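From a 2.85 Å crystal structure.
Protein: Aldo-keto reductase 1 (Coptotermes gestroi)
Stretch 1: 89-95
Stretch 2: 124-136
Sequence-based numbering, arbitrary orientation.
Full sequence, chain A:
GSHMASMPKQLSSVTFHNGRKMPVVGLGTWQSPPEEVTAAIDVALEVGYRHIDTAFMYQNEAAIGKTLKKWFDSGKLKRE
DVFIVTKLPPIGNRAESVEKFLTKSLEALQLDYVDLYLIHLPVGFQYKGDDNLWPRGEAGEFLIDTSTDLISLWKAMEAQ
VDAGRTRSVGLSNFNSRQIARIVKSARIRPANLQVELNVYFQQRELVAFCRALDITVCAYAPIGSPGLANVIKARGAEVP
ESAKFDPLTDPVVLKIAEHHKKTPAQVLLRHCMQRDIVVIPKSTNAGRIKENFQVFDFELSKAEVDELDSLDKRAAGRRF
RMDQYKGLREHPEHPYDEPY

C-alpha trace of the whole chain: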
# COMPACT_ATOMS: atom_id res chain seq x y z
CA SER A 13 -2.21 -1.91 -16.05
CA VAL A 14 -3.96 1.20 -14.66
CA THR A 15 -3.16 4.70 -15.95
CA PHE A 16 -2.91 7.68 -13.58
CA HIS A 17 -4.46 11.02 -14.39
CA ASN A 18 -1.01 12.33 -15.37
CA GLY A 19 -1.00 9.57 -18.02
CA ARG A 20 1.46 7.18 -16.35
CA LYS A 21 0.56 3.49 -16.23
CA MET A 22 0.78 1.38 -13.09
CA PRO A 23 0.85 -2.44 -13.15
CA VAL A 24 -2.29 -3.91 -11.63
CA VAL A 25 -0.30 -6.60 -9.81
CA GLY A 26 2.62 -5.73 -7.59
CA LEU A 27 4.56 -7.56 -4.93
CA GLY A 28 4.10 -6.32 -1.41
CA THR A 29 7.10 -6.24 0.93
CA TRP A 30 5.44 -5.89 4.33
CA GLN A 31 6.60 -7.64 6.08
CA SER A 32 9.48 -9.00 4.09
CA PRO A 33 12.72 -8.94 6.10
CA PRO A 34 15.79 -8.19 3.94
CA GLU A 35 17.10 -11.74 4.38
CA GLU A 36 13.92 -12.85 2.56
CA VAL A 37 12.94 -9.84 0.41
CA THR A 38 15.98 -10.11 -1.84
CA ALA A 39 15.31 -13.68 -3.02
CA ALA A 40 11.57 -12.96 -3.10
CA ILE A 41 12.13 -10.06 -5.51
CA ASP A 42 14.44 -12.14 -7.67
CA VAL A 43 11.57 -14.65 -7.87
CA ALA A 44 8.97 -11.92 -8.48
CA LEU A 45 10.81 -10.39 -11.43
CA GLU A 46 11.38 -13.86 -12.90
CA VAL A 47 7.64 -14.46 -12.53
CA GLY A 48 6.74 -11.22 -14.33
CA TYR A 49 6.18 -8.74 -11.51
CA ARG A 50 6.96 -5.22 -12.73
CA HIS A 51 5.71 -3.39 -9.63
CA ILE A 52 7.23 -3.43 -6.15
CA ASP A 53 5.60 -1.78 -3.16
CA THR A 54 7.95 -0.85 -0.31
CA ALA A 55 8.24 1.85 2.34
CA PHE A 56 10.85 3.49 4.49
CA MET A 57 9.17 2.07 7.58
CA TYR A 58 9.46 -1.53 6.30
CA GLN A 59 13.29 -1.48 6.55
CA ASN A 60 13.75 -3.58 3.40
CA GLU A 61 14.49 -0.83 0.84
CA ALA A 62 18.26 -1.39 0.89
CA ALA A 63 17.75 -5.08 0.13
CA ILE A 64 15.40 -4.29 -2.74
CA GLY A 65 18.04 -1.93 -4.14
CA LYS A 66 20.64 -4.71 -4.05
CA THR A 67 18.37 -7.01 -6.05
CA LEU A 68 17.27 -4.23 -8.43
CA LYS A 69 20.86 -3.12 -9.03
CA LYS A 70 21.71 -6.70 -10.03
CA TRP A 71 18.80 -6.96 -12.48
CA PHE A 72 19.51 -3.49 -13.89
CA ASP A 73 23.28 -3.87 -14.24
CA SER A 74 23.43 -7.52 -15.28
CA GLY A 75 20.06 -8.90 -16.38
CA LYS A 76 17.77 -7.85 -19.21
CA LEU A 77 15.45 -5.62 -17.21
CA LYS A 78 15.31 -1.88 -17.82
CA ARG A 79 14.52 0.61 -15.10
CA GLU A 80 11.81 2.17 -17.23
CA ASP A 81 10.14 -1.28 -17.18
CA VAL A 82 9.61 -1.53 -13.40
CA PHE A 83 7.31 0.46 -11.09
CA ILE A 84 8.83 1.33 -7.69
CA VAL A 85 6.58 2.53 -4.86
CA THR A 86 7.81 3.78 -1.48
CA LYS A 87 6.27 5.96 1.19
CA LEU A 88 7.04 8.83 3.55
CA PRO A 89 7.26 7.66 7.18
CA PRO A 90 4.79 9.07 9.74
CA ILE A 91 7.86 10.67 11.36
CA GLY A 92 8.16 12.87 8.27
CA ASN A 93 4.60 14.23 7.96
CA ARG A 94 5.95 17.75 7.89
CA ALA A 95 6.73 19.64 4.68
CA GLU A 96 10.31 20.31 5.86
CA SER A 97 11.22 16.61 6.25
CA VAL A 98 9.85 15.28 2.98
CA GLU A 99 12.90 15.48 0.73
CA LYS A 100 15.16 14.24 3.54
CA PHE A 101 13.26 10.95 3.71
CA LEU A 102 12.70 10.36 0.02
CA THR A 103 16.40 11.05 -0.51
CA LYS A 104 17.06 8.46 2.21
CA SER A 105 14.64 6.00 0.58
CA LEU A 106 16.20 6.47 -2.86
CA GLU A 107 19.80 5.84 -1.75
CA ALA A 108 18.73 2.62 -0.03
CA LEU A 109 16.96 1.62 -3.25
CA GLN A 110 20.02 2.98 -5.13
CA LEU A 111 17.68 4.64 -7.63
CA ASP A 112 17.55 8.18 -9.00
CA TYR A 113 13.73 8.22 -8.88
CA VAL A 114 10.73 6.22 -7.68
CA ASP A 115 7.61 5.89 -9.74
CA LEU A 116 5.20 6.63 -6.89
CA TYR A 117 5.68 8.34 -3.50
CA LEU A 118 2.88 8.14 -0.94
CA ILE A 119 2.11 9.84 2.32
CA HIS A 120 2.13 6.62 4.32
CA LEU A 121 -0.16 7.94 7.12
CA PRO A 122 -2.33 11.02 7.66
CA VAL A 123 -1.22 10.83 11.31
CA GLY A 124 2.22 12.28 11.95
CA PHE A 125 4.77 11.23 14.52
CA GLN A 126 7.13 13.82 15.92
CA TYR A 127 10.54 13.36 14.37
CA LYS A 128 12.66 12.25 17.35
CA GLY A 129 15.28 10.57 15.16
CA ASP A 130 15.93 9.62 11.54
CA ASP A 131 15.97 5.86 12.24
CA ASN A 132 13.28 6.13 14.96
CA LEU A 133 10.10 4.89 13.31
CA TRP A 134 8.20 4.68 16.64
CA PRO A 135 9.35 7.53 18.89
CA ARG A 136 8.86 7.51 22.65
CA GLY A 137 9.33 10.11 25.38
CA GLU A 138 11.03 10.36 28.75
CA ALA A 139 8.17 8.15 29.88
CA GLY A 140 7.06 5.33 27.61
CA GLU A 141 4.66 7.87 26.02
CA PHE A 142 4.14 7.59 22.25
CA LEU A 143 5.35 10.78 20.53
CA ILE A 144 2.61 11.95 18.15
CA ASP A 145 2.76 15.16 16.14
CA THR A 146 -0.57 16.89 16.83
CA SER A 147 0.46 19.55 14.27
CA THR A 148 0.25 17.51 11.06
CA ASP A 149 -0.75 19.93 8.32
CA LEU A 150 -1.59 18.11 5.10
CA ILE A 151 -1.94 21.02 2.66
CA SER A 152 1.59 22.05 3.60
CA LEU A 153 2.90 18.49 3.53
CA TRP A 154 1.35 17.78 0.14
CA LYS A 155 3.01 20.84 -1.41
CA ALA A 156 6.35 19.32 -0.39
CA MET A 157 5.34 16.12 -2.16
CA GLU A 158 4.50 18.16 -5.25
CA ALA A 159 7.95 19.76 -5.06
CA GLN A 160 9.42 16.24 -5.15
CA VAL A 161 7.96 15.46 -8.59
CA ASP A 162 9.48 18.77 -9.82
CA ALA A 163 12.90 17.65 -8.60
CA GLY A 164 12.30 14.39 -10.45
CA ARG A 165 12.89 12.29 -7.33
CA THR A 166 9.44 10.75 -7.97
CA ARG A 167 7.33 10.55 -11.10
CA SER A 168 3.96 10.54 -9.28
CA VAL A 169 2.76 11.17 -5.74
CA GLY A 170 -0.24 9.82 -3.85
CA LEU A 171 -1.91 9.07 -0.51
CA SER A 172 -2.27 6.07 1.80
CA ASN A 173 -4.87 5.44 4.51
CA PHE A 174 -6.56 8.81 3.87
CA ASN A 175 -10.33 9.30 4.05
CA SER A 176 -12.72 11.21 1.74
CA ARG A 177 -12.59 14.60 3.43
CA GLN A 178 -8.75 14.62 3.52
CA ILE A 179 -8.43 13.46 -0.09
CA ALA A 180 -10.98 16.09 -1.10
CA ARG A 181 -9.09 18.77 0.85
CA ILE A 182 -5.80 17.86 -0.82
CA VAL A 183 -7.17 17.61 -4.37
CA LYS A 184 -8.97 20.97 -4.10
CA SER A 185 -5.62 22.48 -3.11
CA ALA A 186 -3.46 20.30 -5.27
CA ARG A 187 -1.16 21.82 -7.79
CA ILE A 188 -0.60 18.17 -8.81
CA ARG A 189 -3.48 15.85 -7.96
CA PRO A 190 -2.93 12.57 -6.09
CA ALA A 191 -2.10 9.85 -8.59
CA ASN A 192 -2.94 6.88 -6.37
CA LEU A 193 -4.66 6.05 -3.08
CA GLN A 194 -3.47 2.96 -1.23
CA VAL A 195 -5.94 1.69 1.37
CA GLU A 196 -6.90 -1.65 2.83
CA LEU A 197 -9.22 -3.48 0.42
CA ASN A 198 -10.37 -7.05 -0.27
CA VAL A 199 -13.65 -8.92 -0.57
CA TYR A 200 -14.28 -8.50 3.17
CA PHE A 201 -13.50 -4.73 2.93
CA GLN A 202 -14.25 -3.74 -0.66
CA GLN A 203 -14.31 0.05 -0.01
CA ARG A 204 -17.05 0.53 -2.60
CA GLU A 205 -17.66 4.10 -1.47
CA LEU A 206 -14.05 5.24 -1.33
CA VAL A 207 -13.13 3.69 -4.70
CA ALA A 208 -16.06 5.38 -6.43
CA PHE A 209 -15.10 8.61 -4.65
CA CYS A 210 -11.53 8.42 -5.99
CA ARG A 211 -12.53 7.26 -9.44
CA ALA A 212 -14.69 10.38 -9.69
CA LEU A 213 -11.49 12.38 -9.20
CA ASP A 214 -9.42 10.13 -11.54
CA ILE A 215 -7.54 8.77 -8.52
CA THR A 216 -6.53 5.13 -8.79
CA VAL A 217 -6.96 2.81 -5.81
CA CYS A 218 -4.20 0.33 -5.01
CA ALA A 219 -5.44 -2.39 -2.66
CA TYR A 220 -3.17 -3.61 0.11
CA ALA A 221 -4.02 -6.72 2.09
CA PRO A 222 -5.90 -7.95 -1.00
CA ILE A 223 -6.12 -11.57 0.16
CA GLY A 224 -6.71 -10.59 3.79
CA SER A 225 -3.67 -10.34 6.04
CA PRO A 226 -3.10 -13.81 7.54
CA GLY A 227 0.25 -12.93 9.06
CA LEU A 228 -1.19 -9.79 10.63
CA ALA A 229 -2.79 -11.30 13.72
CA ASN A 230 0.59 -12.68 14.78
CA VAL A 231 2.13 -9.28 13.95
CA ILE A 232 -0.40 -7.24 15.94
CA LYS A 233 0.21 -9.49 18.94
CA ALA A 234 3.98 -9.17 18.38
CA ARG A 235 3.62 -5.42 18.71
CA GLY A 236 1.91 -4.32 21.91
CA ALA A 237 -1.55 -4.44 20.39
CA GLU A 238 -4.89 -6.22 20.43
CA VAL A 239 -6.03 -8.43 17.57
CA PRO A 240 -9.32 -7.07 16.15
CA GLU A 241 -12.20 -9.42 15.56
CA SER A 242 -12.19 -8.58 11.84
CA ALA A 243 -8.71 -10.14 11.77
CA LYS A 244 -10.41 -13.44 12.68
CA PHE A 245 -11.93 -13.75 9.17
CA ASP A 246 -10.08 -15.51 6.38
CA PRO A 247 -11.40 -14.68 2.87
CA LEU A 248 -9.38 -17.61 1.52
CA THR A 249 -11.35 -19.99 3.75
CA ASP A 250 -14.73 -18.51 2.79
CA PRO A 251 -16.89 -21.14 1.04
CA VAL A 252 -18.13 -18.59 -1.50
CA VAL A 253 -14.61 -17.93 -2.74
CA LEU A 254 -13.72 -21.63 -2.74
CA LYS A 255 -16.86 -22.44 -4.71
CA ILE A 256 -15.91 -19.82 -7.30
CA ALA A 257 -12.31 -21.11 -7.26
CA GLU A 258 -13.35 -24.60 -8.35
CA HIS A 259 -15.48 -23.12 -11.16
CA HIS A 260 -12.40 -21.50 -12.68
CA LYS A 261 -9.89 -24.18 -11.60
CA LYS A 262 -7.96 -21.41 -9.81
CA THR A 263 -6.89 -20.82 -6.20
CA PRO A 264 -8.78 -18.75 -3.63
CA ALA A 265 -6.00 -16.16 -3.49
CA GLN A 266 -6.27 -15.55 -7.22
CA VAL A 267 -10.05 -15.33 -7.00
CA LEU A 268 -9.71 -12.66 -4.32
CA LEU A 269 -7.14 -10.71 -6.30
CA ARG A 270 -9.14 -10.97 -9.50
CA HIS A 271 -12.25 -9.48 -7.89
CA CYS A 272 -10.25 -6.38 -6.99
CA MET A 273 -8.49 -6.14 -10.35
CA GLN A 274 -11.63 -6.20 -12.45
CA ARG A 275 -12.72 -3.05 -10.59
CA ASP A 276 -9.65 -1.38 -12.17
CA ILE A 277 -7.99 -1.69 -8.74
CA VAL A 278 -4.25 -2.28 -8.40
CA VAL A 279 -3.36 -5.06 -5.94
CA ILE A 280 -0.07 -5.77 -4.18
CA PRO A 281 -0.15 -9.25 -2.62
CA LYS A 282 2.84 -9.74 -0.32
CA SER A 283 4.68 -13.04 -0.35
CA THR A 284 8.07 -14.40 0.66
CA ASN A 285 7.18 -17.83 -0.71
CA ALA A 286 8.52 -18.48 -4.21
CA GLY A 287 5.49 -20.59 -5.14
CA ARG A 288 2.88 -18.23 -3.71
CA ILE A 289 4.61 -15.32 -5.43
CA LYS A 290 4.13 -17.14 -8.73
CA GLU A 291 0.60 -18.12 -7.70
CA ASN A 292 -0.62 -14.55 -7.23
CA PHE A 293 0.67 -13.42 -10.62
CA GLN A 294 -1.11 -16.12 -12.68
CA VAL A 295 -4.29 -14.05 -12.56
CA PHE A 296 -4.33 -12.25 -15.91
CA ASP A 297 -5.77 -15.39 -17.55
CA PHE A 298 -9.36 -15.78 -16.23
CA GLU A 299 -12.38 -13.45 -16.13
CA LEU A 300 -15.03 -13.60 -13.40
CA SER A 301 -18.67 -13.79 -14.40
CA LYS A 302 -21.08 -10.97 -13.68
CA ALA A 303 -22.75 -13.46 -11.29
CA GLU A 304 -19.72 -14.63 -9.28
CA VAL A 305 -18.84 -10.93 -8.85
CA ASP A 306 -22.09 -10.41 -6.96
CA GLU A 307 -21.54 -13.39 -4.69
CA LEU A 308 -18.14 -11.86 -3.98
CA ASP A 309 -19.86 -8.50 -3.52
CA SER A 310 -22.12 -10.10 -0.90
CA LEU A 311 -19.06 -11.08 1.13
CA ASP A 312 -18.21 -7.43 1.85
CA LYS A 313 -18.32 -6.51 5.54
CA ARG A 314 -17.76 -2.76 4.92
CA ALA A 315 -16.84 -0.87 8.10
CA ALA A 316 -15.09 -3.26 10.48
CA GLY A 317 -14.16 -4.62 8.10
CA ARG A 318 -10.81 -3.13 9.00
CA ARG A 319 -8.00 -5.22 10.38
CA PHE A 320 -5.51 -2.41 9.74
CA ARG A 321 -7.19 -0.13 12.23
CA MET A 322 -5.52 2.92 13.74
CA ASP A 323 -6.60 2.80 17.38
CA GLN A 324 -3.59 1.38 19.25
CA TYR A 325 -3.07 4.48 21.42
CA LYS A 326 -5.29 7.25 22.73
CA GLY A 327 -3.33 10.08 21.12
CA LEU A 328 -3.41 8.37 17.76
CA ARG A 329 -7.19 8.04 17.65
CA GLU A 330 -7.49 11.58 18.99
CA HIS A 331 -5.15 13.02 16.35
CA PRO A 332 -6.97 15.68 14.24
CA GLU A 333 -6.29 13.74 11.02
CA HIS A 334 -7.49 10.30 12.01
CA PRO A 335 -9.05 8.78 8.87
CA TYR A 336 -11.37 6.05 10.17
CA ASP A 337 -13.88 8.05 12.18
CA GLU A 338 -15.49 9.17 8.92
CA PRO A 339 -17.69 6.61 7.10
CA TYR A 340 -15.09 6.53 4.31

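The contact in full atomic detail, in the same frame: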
# COMPACT_ATOMS: atom_id res chain seq x y z
N PRO A 89 7.60 8.21 5.86
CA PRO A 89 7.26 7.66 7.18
C PRO A 89 6.48 8.65 8.02
O PRO A 89 6.73 9.86 7.96
CB PRO A 89 8.64 7.37 7.81
CG PRO A 89 9.65 7.67 6.81
CD PRO A 89 9.04 8.43 5.70
N PRO A 90 5.55 8.17 8.86
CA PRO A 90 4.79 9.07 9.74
C PRO A 90 5.66 10.05 10.52
O PRO A 90 5.18 11.10 10.95
CB PRO A 90 4.05 8.11 10.67
CG PRO A 90 3.86 6.88 9.85
CD PRO A 90 5.09 6.78 8.97
N ILE A 91 6.95 9.73 10.70
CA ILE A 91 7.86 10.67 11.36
C ILE A 91 8.33 11.77 10.43
O ILE A 91 9.16 12.60 10.83
CB ILE A 91 9.11 9.98 11.94
CG1 ILE A 91 9.91 9.30 10.83
CG2 ILE A 91 8.71 9.00 13.04
CD1 ILE A 91 11.23 8.71 11.29
N GLY A 92 7.84 11.80 9.19
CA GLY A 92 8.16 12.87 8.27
C GLY A 92 6.96 13.61 7.73
O GLY A 92 7.07 14.29 6.70
N ASN A 93 5.81 13.52 8.40
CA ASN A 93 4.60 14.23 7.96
C ASN A 93 4.68 15.71 8.32
O ASN A 93 3.82 16.29 8.99
CB ASN A 93 3.36 13.58 8.55
CG ASN A 93 3.30 12.13 8.25
OD1 ASN A 93 4.33 11.47 8.25
ND2 ASN A 93 2.12 11.63 7.97
N ARG A 94 5.74 16.32 7.83
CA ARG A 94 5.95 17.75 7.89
C ARG A 94 6.63 18.13 6.58
O ARG A 94 7.50 17.40 6.10
CB ARG A 94 6.80 18.13 9.11
CG ARG A 94 8.14 17.43 9.14
CD ARG A 94 8.67 17.22 10.56
NE ARG A 94 8.06 16.06 11.20
CZ ARG A 94 7.12 16.15 12.14
NH1 ARG A 94 6.71 17.34 12.56
NH2 ARG A 94 6.60 15.05 12.67
N ALA A 95 6.20 19.24 5.99
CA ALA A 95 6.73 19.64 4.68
C ALA A 95 8.25 19.69 4.67
O ALA A 95 8.88 19.30 3.68
CB ALA A 95 6.15 21.00 4.28
N GLY A 124 0.79 12.08 11.83
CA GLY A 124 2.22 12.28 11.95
C GLY A 124 2.76 11.88 13.31
O GLY A 124 2.09 11.97 14.32
N PHE A 125 4.00 11.40 13.30
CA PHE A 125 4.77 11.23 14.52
C PHE A 125 5.77 12.38 14.59
O PHE A 125 6.22 12.88 13.56
CB PHE A 125 5.54 9.90 14.56
CG PHE A 125 4.71 8.69 14.26
CD1 PHE A 125 3.32 8.73 14.28
CD2 PHE A 125 5.33 7.49 13.97
CE1 PHE A 125 2.58 7.61 14.00
CE2 PHE A 125 4.59 6.37 13.69
CZ PHE A 125 3.21 6.42 13.70
N GLN A 126 6.09 12.82 15.80
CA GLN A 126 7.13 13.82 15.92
C GLN A 126 8.46 13.18 15.58
O GLN A 126 8.78 12.08 16.04
CB GLN A 126 7.20 14.41 17.33
CG GLN A 126 5.91 14.50 18.03
CD GLN A 126 6.13 14.77 19.49
OE1 GLN A 126 7.26 14.91 19.92
NE2 GLN A 126 5.07 14.84 20.26
N TYR A 127 9.25 13.88 14.77
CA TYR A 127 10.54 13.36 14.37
C TYR A 127 11.45 13.46 15.59
O TYR A 127 11.88 14.55 15.98
CB TYR A 127 11.06 14.13 13.15
CG TYR A 127 12.44 13.72 12.77
CD1 TYR A 127 12.67 12.73 11.82
CD2 TYR A 127 13.54 14.31 13.37
CE1 TYR A 127 13.96 12.34 11.49
CE2 TYR A 127 14.81 13.94 13.06
CZ TYR A 127 15.04 12.97 12.13
OH TYR A 127 16.35 12.67 11.88
N LYS A 128 11.71 12.33 16.24
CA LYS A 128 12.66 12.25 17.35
C LYS A 128 13.96 11.57 16.94
O LYS A 128 14.83 11.34 17.79
CB LYS A 128 12.04 11.50 18.55
N GLY A 129 14.10 11.23 15.67
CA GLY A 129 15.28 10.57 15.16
C GLY A 129 15.03 10.12 13.74
O GLY A 129 13.89 9.84 13.36
N ASP A 130 16.09 10.04 12.93
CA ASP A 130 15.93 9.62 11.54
C ASP A 130 15.53 8.15 11.47
O ASP A 130 14.58 7.79 10.78
CB ASP A 130 17.24 9.92 10.78
CG ASP A 130 17.16 9.57 9.29
OD1 ASP A 130 16.36 8.69 8.89
OD2 ASP A 130 17.88 10.23 8.50
N ASP A 131 16.23 7.30 12.22
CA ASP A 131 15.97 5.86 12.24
C ASP A 131 15.08 5.45 13.41
O ASP A 131 15.24 4.36 13.96
CB ASP A 131 17.30 5.10 12.27
N ASN A 132 14.14 6.32 13.79
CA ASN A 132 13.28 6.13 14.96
C ASN A 132 11.82 6.10 14.50
O ASN A 132 11.09 7.08 14.65
CB ASN A 132 13.52 7.22 15.98
CG ASN A 132 13.04 6.84 17.37
OD1 ASN A 132 12.61 7.69 18.14
ND2 ASN A 132 13.12 5.57 17.70
N LEU A 133 11.42 4.96 13.94
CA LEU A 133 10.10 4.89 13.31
C LEU A 133 8.96 5.00 14.32
O LEU A 133 7.86 5.43 13.97
CB LEU A 133 9.97 3.59 12.54
CG LEU A 133 11.19 3.23 11.69
CD1 LEU A 133 11.00 1.84 11.17
CD2 LEU A 133 11.37 4.21 10.53
N TRP A 134 9.20 4.61 15.58
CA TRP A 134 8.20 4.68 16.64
C TRP A 134 8.84 5.42 17.80
O TRP A 134 9.51 4.81 18.65
CB TRP A 134 7.73 3.28 17.05
CG TRP A 134 7.39 2.45 15.87
CD1 TRP A 134 8.20 1.54 15.26
CD2 TRP A 134 6.17 2.47 15.13
NE1 TRP A 134 7.56 0.98 14.19
CE2 TRP A 134 6.31 1.53 14.08
CE3 TRP A 134 4.97 3.18 15.25
CZ2 TRP A 134 5.29 1.29 13.16
CZ3 TRP A 134 3.96 2.93 14.34
CH2 TRP A 134 4.12 2.00 13.30
N PRO A 135 8.66 6.73 17.86
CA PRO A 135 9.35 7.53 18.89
C PRO A 135 8.61 7.51 20.21
O PRO A 135 7.37 7.53 20.27
CB PRO A 135 9.36 8.93 18.28
CG PRO A 135 8.16 8.95 17.39
CD PRO A 135 8.02 7.57 16.83
N ARG A 136 9.38 7.49 21.30
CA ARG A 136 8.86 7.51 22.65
C ARG A 136 9.48 8.68 23.42
O ARG A 136 10.44 9.31 22.96
CB ARG A 136 9.14 6.18 23.36
CG ARG A 136 8.49 4.97 22.69

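How do the two backbones meet? Stretch 1 makes a short 3-10 turn at P90 and I91, closed by a hydrogen bond from G92 N to P89 O (2.6 Å), and the carbonyl of P90 faces stretch 2. F125 N donates to P90 O at 2.6 Å, nearly straight at 166°, the one clear hydrogen bond between the stretches. Beside it, G124 CA lies 3.3 Å from P90 O, and I91 CA approaches F125 O at 3.5 Å, both as CA-H...O contacts.

Why does G124 suit its place? Without a side chain, its CA can pack 3.8 Å from N93 CB; a CB there would sit tightly against that same atom.

What does the P90 ring do? It points its CB at one face of the F125 ring, with P90 CB 3.4 Å from the ring centroid and almost on its normal, a CH-pi contact in which an aliphatic C-H of P90 meets the aromatic face.

Where does I91 go? I91 has the largest area covered by the other stretch, and touches residues from F125 to P135. With chi1 p and chi2 t, its CG2 reaches F125 CB (3.6 Å) and P135 CD (4.1 Å), while CD1 extends to D130 O (3.5 Å) and Y127 CD1 (4.3 Å). The branched aliphatic chain packs by shape against apolar side chains and the backbone carbonyl oxygens of the loop; it has no polar group to satisfy.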